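Nitrogenase molybdenum-iron protein alpha chain (Clostridium pasteurianum, PDB 4WES) forms, with the beta chain, the molybdenum-iron component of nitrogenase, which reduces dinitrogen to ammonia at its iron-molybdenum cofactor. Local coordinates at residues S181-H186 with E368-R372; V212-Y216 with S265-A270. All coordinates share one frame. Residue numbers count along the deposited sequence, not the author numbering.

Interaction 1: residues S181-H186 with E368-R372. With ICS (iron-sulfur-molybdenum cluster with interstitial carbon), chain F; HCA (3-hydroxy-3-carboxy-adipic acid), chain E.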
ATOM      1  N   SER A 181      12.312   2.517 -40.554  1.00  9.66           N
ATOM      2  CA  SER A 181      11.498   1.895 -39.546  1.00  9.25           C
ATOM      3  C   SER A 181      12.281   0.765 -38.876  1.00  9.03           C
ATOM      4  O   SER A 181      13.447   0.505 -39.199  1.00  9.88           O
ATOM      5  CB  SER A 181      10.258   1.309 -40.188  1.00  9.62           C
ATOM      6  OG  SER A 181      10.654   0.237 -41.056  1.00  9.78           O
ATOM      7  N   GLN A 182      11.568   0.015 -38.038  1.00  8.74           N
ATOM      8  CA  GLN A 182      12.101  -1.212 -37.445  1.00  8.67           C
ATOM      9  C   GLN A 182      12.509  -2.244 -38.486  1.00  8.81           C
ATOM     10  O   GLN A 182      13.372  -3.103 -38.202  1.00  9.23           O
ATOM     11  CB  GLN A 182      11.077  -1.838 -36.508  1.00  9.33           C
ATOM     12  CG  GLN A 182      10.693  -1.024 -35.266  1.00  9.94           C
ATOM     13  CD  GLN A 182       9.452  -0.166 -35.480  1.00  9.00           C
ATOM     14  OE1 GLN A 182       9.371   0.570 -36.444  1.00  9.16           O
ATOM     15  NE2 GLN A 182       8.532  -0.205 -34.539  1.00  9.70           N
ATOM     16  N   SER A 183      11.864  -2.231 -39.644  1.00  8.85           N
ATOM     17  CA  SER A 183      12.104  -3.255 -40.644  1.00  9.25           C
ATOM     18  C   SER A 183      13.585  -3.433 -41.006  1.00 10.12           C
ATOM     19  O   SER A 183      14.056  -4.576 -41.118  1.00 10.21           O
ATOM     20  CB  SER A 183      11.277  -2.980 -41.894  1.00  9.60           C
ATOM     21  OG  SER A 183      11.623  -3.889 -42.910  1.00  9.72           O
ATOM     22  N   ALA A 184      14.291  -2.327 -41.239  1.00  9.02           N
ATOM     23  CA  ALA A 184      15.708  -2.456 -41.603  1.00  9.77           C
ATOM     24  C   ALA A 184      16.479  -3.255 -40.555  1.00  9.54           C
ATOM     25  O   ALA A 184      17.424  -3.993 -40.873  1.00  9.52           O
ATOM     26  CB  ALA A 184      16.313  -1.091 -41.829  1.00 11.00           C
ATOM     27  N   GLY A 185      16.117  -3.052 -39.293  1.00  9.06           N
ATOM     28  CA  GLY A 185      16.767  -3.789 -38.222  1.00  9.12           C
ATOM     29  C   GLY A 185      16.536  -5.294 -38.284  1.00  8.70           C
ATOM     30  O   GLY A 185      17.430  -6.069 -37.980  1.00  9.10           O
ATOM     31  N   HIS A 186      15.340  -5.710 -38.689  1.00  8.64           N
ATOM     32  CA  HIS A 186      15.109  -7.128 -38.890  1.00  8.75           C
ATOM     33  C   HIS A 186      16.087  -7.669 -39.920  1.00  9.06           C
ATOM     34  O   HIS A 186      16.706  -8.727 -39.739  1.00  9.08           O
ATOM     35  CB  HIS A 186      13.726  -7.420 -39.465  1.00  9.12           C
ATOM     36  CG  HIS A 186      12.565  -6.921 -38.671  1.00  8.24           C
ATOM     37  ND1 HIS A 186      11.350  -6.679 -39.283  1.00  9.06           N
ATOM     38  CD2 HIS A 186      12.427  -6.630 -37.359  1.00  8.90           C
ATOM     39  CE1 HIS A 186      10.505  -6.291 -38.350  1.00  9.42           C
ATOM     40  NE2 HIS A 186      11.127  -6.229 -37.191  1.00  8.95           N
ATOM     41  N   GLU A 368       2.576  -0.485 -39.297  1.00 10.21           N
ATOM     42  CA  GLU A 368       3.591   0.564 -39.210  1.00  9.37           C
ATOM     43  C   GLU A 368       4.594   0.466 -40.345  1.00  8.71           C
ATOM     44  O   GLU A 368       4.963   1.505 -40.910  1.00  9.93           O
ATOM     45  CB  GLU A 368       4.348   0.501 -37.887  1.00  9.14           C
ATOM     46  CG  GLU A 368       3.569   0.779 -36.612  1.00 10.30           C
ATOM     47  CD  GLU A 368       4.425   0.711 -35.358  1.00 10.67           C
ATOM     48  OE1 GLU A 368       3.797   0.618 -34.245  1.00 11.26           O
ATOM     49  OE2 GLU A 368       5.672   0.766 -35.432  1.00 10.56           O
ATOM     50  N   PHE A 369       5.115  -0.734 -40.599  1.00  9.02           N
ATOM     51  CA  PHE A 369       6.369  -0.828 -41.368  1.00  9.41           C
ATOM     52  C   PHE A 369       6.448  -2.044 -42.276  1.00  9.31           C
ATOM     53  O   PHE A 369       7.510  -2.348 -42.820  1.00 10.16           O
ATOM     54  CB  PHE A 369       7.576  -0.809 -40.388  1.00  9.39           C
ATOM     55  CG  PHE A 369       7.490  -1.855 -39.307  1.00  8.95           C
ATOM     56  CD1 PHE A 369       7.624  -3.211 -39.587  1.00  9.33           C
ATOM     57  CD2 PHE A 369       7.241  -1.471 -38.008  1.00  9.28           C
ATOM     58  CE1 PHE A 369       7.436  -4.145 -38.624  1.00  9.74           C
ATOM     59  CE2 PHE A 369       7.087  -2.425 -37.015  1.00  9.73           C
ATOM     60  CZ  PHE A 369       7.146  -3.753 -37.327  1.00  9.71           C
ATOM     61  N   ALA A 370       5.334  -2.756 -42.449  1.00  9.16           N
ATOM     62  CA  ALA A 370       5.317  -3.891 -43.353  1.00  9.86           C
ATOM     63  C   ALA A 370       5.601  -3.423 -44.779  1.00  9.64           C
ATOM     64  O   ALA A 370       5.485  -2.248 -45.118  1.00 10.86           O
ATOM     65  CB  ALA A 370       3.970  -4.593 -43.296  1.00 11.30           C
ATOM     66  N   HIS A 371       5.927  -4.385 -45.634  1.00  9.78           N
ATOM     67  CA  HIS A 371       6.238  -4.110 -47.009  1.00 10.19           C
ATOM     68  C   HIS A 371       5.034  -4.499 -47.884  1.00 10.19           C
ATOM     69  O   HIS A 371       4.086  -5.131 -47.406  1.00 10.15           O
ATOM     70  CB  HIS A 371       7.504  -4.850 -47.468  1.00  9.78           C
ATOM     71  CG  HIS A 371       8.730  -4.532 -46.670  1.00 10.08           C
ATOM     72  ND1 HIS A 371       9.968  -4.996 -47.055  1.00 10.77           N
ATOM     73  CD2 HIS A 371       8.928  -3.904 -45.486  1.00  9.94           C
ATOM     74  CE1 HIS A 371      10.869  -4.639 -46.159  1.00 10.58           C
ATOM     75  NE2 HIS A 371      10.272  -3.978 -45.193  1.00 10.80           N
ATOM     76  N   ARG A 372       5.102  -4.188 -49.185  1.00 10.54           N
ATOM     77  CA  ARG A 372       3.975  -4.504 -50.060  1.00 10.82           C
ATOM     78  C   ARG A 372       3.637  -5.988 -50.022  1.00 11.20           C
ATOM     79  O   ARG A 372       2.459  -6.343 -50.127  1.00 12.01           O
ATOM     80  CB  ARG A 372       4.254  -4.059 -51.493  1.00 11.67           C
ATOM     81  CG  ARG A 372       4.069  -2.561 -51.716  1.00 12.22           C
ATOM     82  CD  ARG A 372       4.255  -2.196 -53.176  1.00 12.81           C
ATOM     83  NE  ARG A 372       3.289  -2.893 -54.010  1.00 13.14           N
ATOM     84  CZ  ARG A 372       3.571  -3.436 -55.174  1.00 14.15           C
ATOM     85  NH1 ARG A 372       4.737  -3.229 -55.762  1.00 15.63           N
ATOM     86  NH2 ARG A 372       2.652  -4.168 -55.766  1.00 15.56           N
TER
HETATM   87 FE1  ICS F 602       7.013  -9.523 -36.285  1.00  8.52          FE
HETATM   88 MO1  ICS F 602       5.750  -4.603 -31.532  1.00  7.47          MO
HETATM   89 FE2  ICS F 602       7.809  -7.166 -35.346  1.00  8.08          FE
HETATM   90 FE3  ICS F 602       6.899  -9.032 -33.661  1.00  8.15          FE
HETATM   91 FE4  ICS F 602       5.242  -7.841 -35.363  1.00  8.18          FE
HETATM   92 FE5  ICS F 602       4.776  -5.992 -33.622  1.00  7.79          FE
HETATM   93 FE6  ICS F 602       7.332  -5.370 -33.560  1.00  7.80          FE
HETATM   94 FE7  ICS F 602       6.415  -7.165 -31.933  1.00  7.73          FE
HETATM   95  CX  ICS F 602       6.381  -7.113 -33.955  1.00  8.35           C
HETATM   96  S1A ICS F 602       6.560  -7.460 -37.207  1.00  8.76           S
HETATM   97  S1B ICS F 602       5.654  -3.918 -33.766  1.00  7.90           S
HETATM   98  S2A ICS F 602       8.793  -9.173 -34.942  1.00  8.61           S
HETATM   99  S2B ICS F 602       8.984  -5.310 -34.988  1.00  8.23           S
HETATM  100  S3A ICS F 602       3.313  -6.736 -35.169  1.00  8.42           S
HETATM  101  S3B ICS F 602       7.914  -5.573 -31.425  1.00  7.64           S
HETATM  102  S4A ICS F 602       5.283 -10.079 -34.859  1.00  8.70           S
HETATM  103  S4B ICS F 602       4.350  -6.479 -31.478  1.00  7.77           S
HETATM  104  S5A ICS F 602       6.955  -9.243 -31.437  1.00  8.36           S
HETATM  105  C1  HCA E 601       9.223  -1.550 -30.905  1.00  9.67           C
HETATM  106  C2  HCA E 601       8.701  -2.406 -29.748  1.00  8.09           C
HETATM  107  C3  HCA E 601       7.179  -2.508 -29.685  1.00  7.43           C
HETATM  108  C4  HCA E 601       6.533  -1.263 -29.049  1.00  7.37           C
HETATM  109  C5  HCA E 601       5.050  -1.572 -28.782  1.00  8.33           C
HETATM  110  C6  HCA E 601       4.086  -0.438 -28.602  1.00  8.30           C
HETATM  111  C7  HCA E 601       6.800  -3.719 -28.831  1.00  7.59           C
HETATM  112  O1  HCA E 601       8.512  -1.381 -31.905  1.00 10.09           O
HETATM  113  O2  HCA E 601      10.367  -1.075 -30.814  1.00 10.56           O
HETATM  114  O3  HCA E 601       3.182  -0.564 -27.719  1.00  8.11           O
HETATM  115  O4  HCA E 601       4.188   0.575 -29.329  1.00  8.53           O
HETATM  116  O5  HCA E 601       6.001  -4.544 -29.327  1.00  7.33           O
HETATM  117  O6  HCA E 601       7.246  -3.799 -27.677  1.00  8.14           O
HETATM  118  O7  HCA E 601       6.639  -2.662 -30.989  1.00  7.52           O
HETATM  119  O   HOH W   1       9.217  -0.200 -43.224  1.00 10.46           O
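This buried contact between the start of helix 182-196 and the loop that follows strand 361-367 forms part of the wall of the iron-molybdenum cofactor pocket. Phe369 is its centre. The CB of Gln182 lies over one face of the phenyl ring, 4.3 Å from its centroid, in a CH-pi contact, while the imidazole of His186 meets the ring obliquely, with CE1 of His186 3.8 Å from CE1 of Phe369. Both rings reach the same bridging sulfide of the cluster: S2B is 3.2 Å from His186 NE2 and 3.4 Å from Phe369 CZ. Toward the homocitrate, the Gln182 amide spans protein and ligand, NE2 donating to Glu368 OE2 (3.1 Å) and to O1 of the homocitrate (2.9 Å), whose O5 and O7 bind the molybdenum. On the side away from the homocitrate, Ser183 OG and His371 NE2 share a short hydrogen bond of 2.7 Å. Ser181 is the N-cap: its OG accepts from Ser183 N at 3.1 Å and also meets a water, 2.6 Å away, that donates to Phe369 O. Around the contact, backbone hydrogen bonds tie Glu368 to Val343 and Phe369 to Gly344, where strand 338-343 ends; helix 54-63 packs on Ala184 and His186, and helix 263-277 touches Ser183, His186 and His371.

Interaction 2: residues V212-Y216 with S265-A270. With ICS (iron-sulfur-molybdenum cluster with interstitial carbon), chain F.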
ATOM      1  N   VAL A 212      10.112 -22.949 -35.333  1.00  9.25           N
ATOM      2  CA  VAL A 212       9.189 -21.838 -35.433  1.00  9.01           C
ATOM      3  C   VAL A 212       9.987 -20.563 -35.638  1.00  8.91           C
ATOM      4  O   VAL A 212      10.753 -20.150 -34.773  1.00 10.12           O
ATOM      5  CB  VAL A 212       8.250 -21.710 -34.237  1.00 10.05           C
ATOM      6  CG1 VAL A 212       7.197 -20.623 -34.500  1.00 11.66           C
ATOM      7  CG2 VAL A 212       7.574 -23.028 -33.916  1.00 12.34           C
ATOM      8  N   LEU A 213       9.874 -19.996 -36.827  1.00  9.69           N
ATOM      9  CA  LEU A 213      10.622 -18.803 -37.203  1.00  9.54           C
ATOM     10  C   LEU A 213       9.780 -17.535 -37.003  1.00  9.03           C
ATOM     11  O   LEU A 213       8.601 -17.502 -37.397  1.00  9.63           O
ATOM     12  CB  LEU A 213      11.050 -18.860 -38.662  1.00  9.72           C
ATOM     13  CG  LEU A 213      11.984 -19.995 -39.108  1.00 11.17           C
ATOM     14  CD1 LEU A 213      12.425 -19.750 -40.538  1.00 11.74           C
ATOM     15  CD2 LEU A 213      13.160 -20.163 -38.171  1.00 11.95           C
ATOM     16  N   GLY A 214      10.402 -16.483 -36.479  1.00  8.46           N
ATOM     17  CA  GLY A 214       9.698 -15.217 -36.307  1.00  8.72           C
ATOM     18  C   GLY A 214       8.633 -15.321 -35.238  1.00  8.38           C
ATOM     19  O   GLY A 214       7.470 -14.917 -35.423  1.00  8.84           O
ATOM     20  N   GLU A 215       9.038 -15.850 -34.104  1.00  8.33           N
ATOM     21  CA  GLU A 215       8.187 -16.012 -32.944  1.00  7.97           C
ATOM     22  C   GLU A 215       9.031 -15.703 -31.717  1.00  7.89           C
ATOM     23  O   GLU A 215      10.103 -16.307 -31.538  1.00  8.48           O
ATOM     24  CB  GLU A 215       7.620 -17.420 -32.871  1.00  8.78           C
ATOM     25  CG  GLU A 215       6.981 -17.748 -31.552  1.00  9.48           C
ATOM     26  CD  GLU A 215       5.922 -16.764 -31.107  1.00  9.13           C
ATOM     27  OE1 GLU A 215       5.882 -16.449 -29.894  1.00  8.96           O
ATOM     28  OE2 GLU A 215       5.127 -16.317 -31.975  1.00 11.07           O
ATOM     29  N   TYR A 216       8.558 -14.764 -30.879  1.00  7.65           N
ATOM     30  CA  TYR A 216       9.416 -14.156 -29.868  1.00  7.38           C
ATOM     31  C   TYR A 216       8.954 -14.406 -28.441  1.00  7.11           C
ATOM     32  O   TYR A 216       9.454 -13.826 -27.504  1.00  8.02           O
ATOM     33  CB  TYR A 216       9.643 -12.685 -30.217  1.00  8.26           C
ATOM     34  CG  TYR A 216      10.180 -12.560 -31.618  1.00  7.69           C
ATOM     35  CD1 TYR A 216      11.523 -12.773 -31.881  1.00  7.94           C
ATOM     36  CD2 TYR A 216       9.348 -12.284 -32.678  1.00  7.70           C
ATOM     37  CE1 TYR A 216      12.023 -12.741 -33.155  1.00  7.99           C
ATOM     38  CE2 TYR A 216       9.839 -12.220 -33.976  1.00  8.39           C
ATOM     39  CZ  TYR A 216      11.177 -12.446 -34.220  1.00  8.08           C
ATOM     40  OH  TYR A 216      11.693 -12.397 -35.499  1.00  8.77           O
ATOM     41  N   SER A 265       9.603 -10.168 -40.225  1.00  8.46           N
ATOM     42  CA  SER A 265      10.864 -10.094 -39.530  1.00  8.63           C
ATOM     43  C   SER A 265      11.832 -11.219 -39.869  1.00  8.08           C
ATOM     44  O   SER A 265      13.033 -11.053 -39.651  1.00  9.64           O
ATOM     45  CB  SER A 265      10.685 -10.095 -38.007  1.00  8.72           C
ATOM     46  OG  SER A 265      10.180 -11.343 -37.537  1.00  8.77           O
ATOM     47  N   ILE A 266      11.337 -12.349 -40.398  1.00  8.69           N
ATOM     48  CA  ILE A 266      12.172 -13.549 -40.491  1.00  9.25           C
ATOM     49  C   ILE A 266      12.211 -14.163 -41.857  1.00  9.94           C
ATOM     50  O   ILE A 266      12.903 -15.185 -42.066  1.00 10.13           O
ATOM     51  CB  ILE A 266      11.744 -14.627 -39.434  1.00  9.24           C
ATOM     52  CG1 ILE A 266      12.916 -15.445 -38.888  1.00 10.18           C
ATOM     53  CG2 ILE A 266      10.589 -15.451 -39.942  1.00  9.42           C
ATOM     54  CD1 ILE A 266      13.942 -14.625 -38.125  1.00 11.41           C
ATOM     55  N   ASN A 267      11.457 -13.628 -42.822  1.00  9.83           N
ATOM     56  CA  ASN A 267      11.393 -14.263 -44.134  1.00  9.92           C
ATOM     57  C   ASN A 267      12.766 -14.328 -44.803  1.00 10.24           C
ATOM     58  O   ASN A 267      13.006 -15.212 -45.627  1.00 10.88           O
ATOM     59  CB  ASN A 267      10.352 -13.642 -45.087  1.00 10.39           C
ATOM     60  CG  ASN A 267      10.731 -12.271 -45.630  1.00 10.76           C
ATOM     61  OD1 ASN A 267      11.105 -12.181 -46.800  1.00 13.56           O
ATOM     62  ND2 ASN A 267      10.618 -11.231 -44.818  1.00 11.08           N
ATOM     63  N   TYR A 268      13.648 -13.391 -44.458  1.00 10.18           N
ATOM     64  CA  TYR A 268      15.007 -13.389 -45.008  1.00 10.40           C
ATOM     65  C   TYR A 268      15.692 -14.736 -44.702  1.00 10.13           C
ATOM     66  O   TYR A 268      16.205 -15.420 -45.606  1.00 10.81           O
ATOM     67  CB  TYR A 268      15.853 -12.248 -44.432  1.00 10.25           C
ATOM     68  CG  TYR A 268      15.119 -10.917 -44.381  1.00  9.96           C
ATOM     69  CD1 TYR A 268      15.097 -10.050 -45.463  1.00 11.61           C
ATOM     70  CD2 TYR A 268      14.473 -10.520 -43.215  1.00 10.38           C
ATOM     71  CE1 TYR A 268      14.390  -8.855 -45.398  1.00 10.92           C
ATOM     72  CE2 TYR A 268      13.773  -9.344 -43.157  1.00 10.16           C
ATOM     73  CZ  TYR A 268      13.748  -8.502 -44.236  1.00 11.12           C
ATOM     74  OH  TYR A 268      13.086  -7.277 -44.196  1.00 11.10           O
ATOM     75  N   ILE A 269      15.692 -15.108 -43.429  1.00 10.09           N
ATOM     76  CA  ILE A 269      16.224 -16.407 -42.974  1.00  9.63           C
ATOM     77  C   ILE A 269      15.453 -17.588 -43.552  1.00  9.87           C
ATOM     78  O   ILE A 269      16.065 -18.592 -43.945  1.00 10.50           O
ATOM     79  CB  ILE A 269      16.328 -16.442 -41.444  1.00  9.48           C
ATOM     80  CG1 ILE A 269      17.601 -15.726 -40.997  1.00 10.29           C
ATOM     81  CG2 ILE A 269      16.317 -17.858 -40.900  1.00 10.10           C
ATOM     82  CD1 ILE A 269      17.637 -15.372 -39.537  1.00 11.65           C
ATOM     83  N   ALA A 270      14.125 -17.492 -43.644  1.00  9.73           N
ATOM     84  CA  ALA A 270      13.367 -18.584 -44.240  1.00 10.96           C
ATOM     85  C   ALA A 270      13.837 -18.858 -45.657  1.00 10.55           C
ATOM     86  O   ALA A 270      14.085 -20.008 -46.052  1.00 11.25           O
ATOM     87  CB  ALA A 270      11.881 -18.304 -44.214  1.00 10.99           C
TER
HETATM   88 FE1  ICS F 602       7.013  -9.523 -36.285  1.00  8.52          FE
HETATM   89 MO1  ICS F 602       5.750  -4.603 -31.532  1.00  7.47          MO
HETATM   90 FE2  ICS F 602       7.809  -7.166 -35.346  1.00  8.08          FE
HETATM   91 FE3  ICS F 602       6.899  -9.032 -33.661  1.00  8.15          FE
HETATM   92 FE4  ICS F 602       5.242  -7.841 -35.363  1.00  8.18          FE
HETATM   93 FE5  ICS F 602       4.776  -5.992 -33.622  1.00  7.79          FE
HETATM   94 FE6  ICS F 602       7.332  -5.370 -33.560  1.00  7.80          FE
HETATM   95 FE7  ICS F 602       6.415  -7.165 -31.933  1.00  7.73          FE
HETATM   96  CX  ICS F 602       6.381  -7.113 -33.955  1.00  8.35           C
HETATM   97  S1A ICS F 602       6.560  -7.460 -37.207  1.00  8.76           S
HETATM   98  S1B ICS F 602       5.654  -3.918 -33.766  1.00  7.90           S
HETATM   99  S2A ICS F 602       8.793  -9.173 -34.942  1.00  8.61           S
HETATM  100  S2B ICS F 602       8.984  -5.310 -34.988  1.00  8.23           S
HETATM  101  S3A ICS F 602       3.313  -6.736 -35.169  1.00  8.42           S
HETATM  102  S3B ICS F 602       7.914  -5.573 -31.425  1.00  7.64           S
HETATM  103  S4A ICS F 602       5.283 -10.079 -34.859  1.00  8.70           S
HETATM  104  S4B ICS F 602       4.350  -6.479 -31.478  1.00  7.77           S
HETATM  105  S5A ICS F 602       6.955  -9.243 -31.437  1.00  8.36           S
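Leu213 is the apolar centre of this contact: in a Rossmann-like alpha/beta domain, strand 209-215 of the parallel four-stranded sheet packs against helix 263-277, the helix that follows the adjacent strand 257-260. Leu213 CB lies 3.7 Å from Ile266 CG2, and Leu213 CD1 reaches Ala270 CB at 4.0 Å and Ile269 CG2 at 4.3 Å, so successive turns of the helix close on one leucine. Next along the chain, Gly214 turns the corner with positive phi. Its N is 3.6 Å from Ile266 CG2, and a CB here would clash with that methyl, so the absence of a side chain permits the close approach of strand and helix, 5.1 Å between the CA atoms of Gly214 and Ile266. Beyond the corner the contact turns polar at the cofactor, beside its cysteine ligand Cys262. Tyr216 and Ser265 both line the cluster pocket and lie beside sulfide S2A, which is 3.4 Å from Tyr216 CE2 and 3.7 Å from Ser265 OG; their hydroxyls, Tyr216 OH and Ser265 OG, are hydrogen-bonded at 2.7 Å.

The two contacts have centres about 13 Å apart and border the same iron-molybdenum cluster, interaction 1 at S2B and interaction 2 at S2A. Along the chain interaction 2 is nested in the loop closed by interaction 1: helix 182-196 leads into strand 209-215, helix 263-277 follows, and the loop 368-372 comes last, after a strand of a different, mixed sheet. The cofactor thus sits where separate alpha/beta units converge. Helices 182-196 and 263-277 join the two contacts directly, with His186 ND1 3.5 Å from Ser265 CA and His186 CB 4.2 Å from Tyr268 CE2, while Asn190 hydrogen-bonds to His186, Ser265 and Ile269. The two parts of the pocket wall therefore touch through these helices.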